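Local coordinates for protein putative alpha-ketoglutarate-dependent taurine dioxygenase (Burkholderia xenovorans, PDB 5HSX) that probably acts as an iron(II)- and 2-oxoglutarate-dependent dioxygenase of the TfdA family, with its true substrate not established, at residues 204-209 against 223-228. Numbering follows the deposited sequence.
Sequences HPLVRV and SFLKSI
Leu206 reaches across to Leu225 and Ile228 with its two methyl groups, a compact example of how a branched tip can join strands that are not hydrogen-bonded neighbours. Strands 200-209 and 225-228 both pair antiparallel with strand 174-179, and the closest CA atoms of the two segments, those of Leu206 and Ile228, are 8.2 Å apart. Leu206 sits at the break in its strand, where its backbone bonds to Leu173 and Tyr219.

Its CB points toward 223-228, yet Leu206 CB is 6.0 Å from Leu225 CD2, its nearest side-chain atom there. Chi1 of -119° places CG midway between two staggered positions, a somewhat strained setting, and Leu206 CG still stands 4.8 Å from Leu225 CD2. Contact comes only beyond the fork, at the two methyls: Leu206 CD1 meets Leu225 CD2 at 4.1 Å, with Leu225 CD1 slightly farther, at 4.4 Å. The other branch, Leu206 CD2, lies against Ile228 CD1 at 4.0 Å. Leu206 crosses each partner at about a right angle, and the contact is between methyl groups. In Ile228, chi1 of -65° sets CG1 anti to the carbonyl carbon and swings that branch toward Leu206; the extended chi2 then puts CD1 at the contact.

Helix 233-247 adds Leu239 and Leu240 to this apolar cluster, and His177 of strand 174-179 touches Leu225. The sodium ion bound by His123, Asp125, His273 and Asn323 is about 14 Å from the Leu225 side chain. With three buried aliphatic side chains and no polar pairing between the segments, cohesion here rests on dispersion and the exclusion of water.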
loop_
_atom_site.group_PDB
_atom_site.type_symbol
_atom_site.label_atom_id
_atom_site.label_comp_id
_atom_site.label_asym_id
_atom_site.label_seq_id
_atom_site.Cartn_x
_atom_site.Cartn_y
_atom_site.Cartn_z
ATOM N N HIS B 204 24.162 10.032 9.780
ATOM C CA HIS B 204 23.454 9.084 10.637
ATOM C C HIS B 204 23.966 7.670 10.410
ATOM O O HIS B 204 24.461 7.357 9.319
ATOM C CB HIS B 204 21.944 9.091 10.349
ATOM C CG HIS B 204 21.219 10.271 10.906
ATOM N ND1 HIS B 204 21.184 10.562 12.253
ATOM C CD2 HIS B 204 20.469 11.221 10.294
ATOM C CE1 HIS B 204 20.454 11.650 12.447
ATOM N NE2 HIS B 204 20.002 12.064 11.274
ATOM N N PRO B 205 23.833 6.783 11.398
ATOM C CA PRO B 205 24.034 5.358 11.120
ATOM C C PRO B 205 22.983 4.873 10.139
ATOM O O PRO B 205 21.836 5.327 10.156
ATOM C CB PRO B 205 23.859 4.698 12.492
ATOM C CG PRO B 205 22.899 5.613 13.199
ATOM C CD PRO B 205 23.291 7.005 12.755
ATOM N N LEU B 206 23.380 3.949 9.264
ATOM C CA LEU B 206 22.366 3.321 8.428
ATOM C C LEU B 206 21.493 2.368 9.234
ATOM O O LEU B 206 20.369 2.079 8.823
ATOM C CB LEU B 206 23.022 2.566 7.264
ATOM C CG LEU B 206 22.685 3.014 5.850
ATOM C CD1 LEU B 206 23.027 4.485 5.660
ATOM C CD2 LEU B 206 23.440 2.127 4.856
ATOM N N VAL B 207 21.994 1.872 10.367
ATOM C CA VAL B 207 21.232 1.017 11.264
ATOM C C VAL B 207 21.114 1.737 12.603
ATOM O O VAL B 207 22.127 1.994 13.269
ATOM C CB VAL B 207 21.895 -0.359 11.436
ATOM C CG1 VAL B 207 21.107 -1.209 12.415
ATOM C CG2 VAL B 207 22.024 -1.051 10.082
ATOM N N ARG B 208 19.886 2.083 12.990
ATOM C CA ARG B 208 19.665 2.810 14.237
ATOM C C ARG B 208 19.215 1.852 15.330
ATOM O O ARG B 208 18.209 1.151 15.172
ATOM C CB ARG B 208 18.622 3.920 14.074
ATOM C CG ARG B 208 18.414 4.654 15.404
ATOM C CD ARG B 208 17.440 5.850 15.338
ATOM N NE ARG B 208 17.442 6.503 16.652
ATOM C CZ ARG B 208 16.794 7.626 16.959
ATOM N NH1 ARG B 208 16.071 8.254 16.039
ATOM N NH2 ARG B 208 16.871 8.114 18.194
ATOM N N VAL B 209 19.935 1.856 16.451
ATOM C CA VAL B 209 19.567 1.016 17.586
ATOM C C VAL B 209 18.501 1.723 18.415
ATOM O O VAL B 209 18.749 2.790 18.986
ATOM C CB VAL B 209 20.794 0.676 18.439
ATOM C CG1 VAL B 209 20.368 -0.190 19.598
ATOM C CG2 VAL B 209 21.835 -0.026 17.568
ATOM N N SER B 223 13.500 9.986 1.450
ATOM C CA SER B 223 13.482 11.350 0.918
ATOM C C SER B 223 14.723 12.153 1.289
ATOM O O SER B 223 15.057 13.113 0.583
ATOM C CB SER B 223 12.253 12.114 1.409
ATOM O OG SER B 223 11.076 11.557 0.885
ATOM N N PHE B 224 15.402 11.808 2.381
ATOM C CA PHE B 224 16.472 12.647 2.911
ATOM C C PHE B 224 17.849 12.015 2.847
ATOM O O PHE B 224 18.840 12.750 2.756
ATOM C CB PHE B 224 16.158 13.033 4.358
ATOM C CG PHE B 224 14.815 13.674 4.501
ATOM C CD1 PHE B 224 14.393 14.613 3.557
ATOM C CD2 PHE B 224 13.945 13.298 5.513
ATOM C CE1 PHE B 224 13.142 15.197 3.642
ATOM C CE2 PHE B 224 12.688 13.879 5.613
ATOM C CZ PHE B 224 12.284 14.830 4.672
ATOM N N LEU B 225 17.938 10.686 2.871
ATOM C CA LEU B 225 19.240 10.026 2.813
ATOM C C LEU B 225 19.792 10.117 1.392
ATOM O O LEU B 225 19.151 9.668 0.434
ATOM C CB LEU B 225 19.114 8.575 3.277
ATOM C CG LEU B 225 20.324 7.648 3.117
ATOM C CD1 LEU B 225 21.604 8.214 3.816
ATOM C CD2 LEU B 225 19.981 6.248 3.651
ATOM N N LYS B 226 20.968 10.727 1.249
ATOM C CA LYS B 226 21.514 11.047 -0.067
ATOM C C LYS B 226 22.665 10.154 -0.487
ATOM O O LYS B 226 22.805 9.858 -1.680
ATOM C CB LYS B 226 21.994 12.508 -0.099
ATOM C CG LYS B 226 20.932 13.512 0.312
ATOM C CD LYS B 226 19.672 13.349 -0.512
ATOM C CE LYS B 226 18.647 14.435 -0.179
ATOM N NZ LYS B 226 17.422 14.231 -1.010
ATOM N N SER B 227 23.508 9.731 0.458
ATOM C CA SER B 227 24.684 8.962 0.093
ATOM C C SER B 227 25.164 8.155 1.294
ATOM O O SER B 227 24.891 8.496 2.450
ATOM C CB SER B 227 25.806 9.874 -0.404
ATOM O OG SER B 227 26.209 10.777 0.622
ATOM N N ILE B 228 25.914 7.104 0.993
ATOM C CA ILE B 228 26.555 6.262 1.999
ATOM C C ILE B 228 28.006 6.702 2.119
ATOM O O ILE B 228 28.708 6.817 1.108
ATOM C CB ILE B 228 26.445 4.777 1.615
ATOM C CG1 ILE B 228 24.969 4.344 1.622
ATOM C CG2 ILE B 228 27.301 3.892 2.565
ATOM C CD1 ILE B 228 24.732 2.903 1.120
#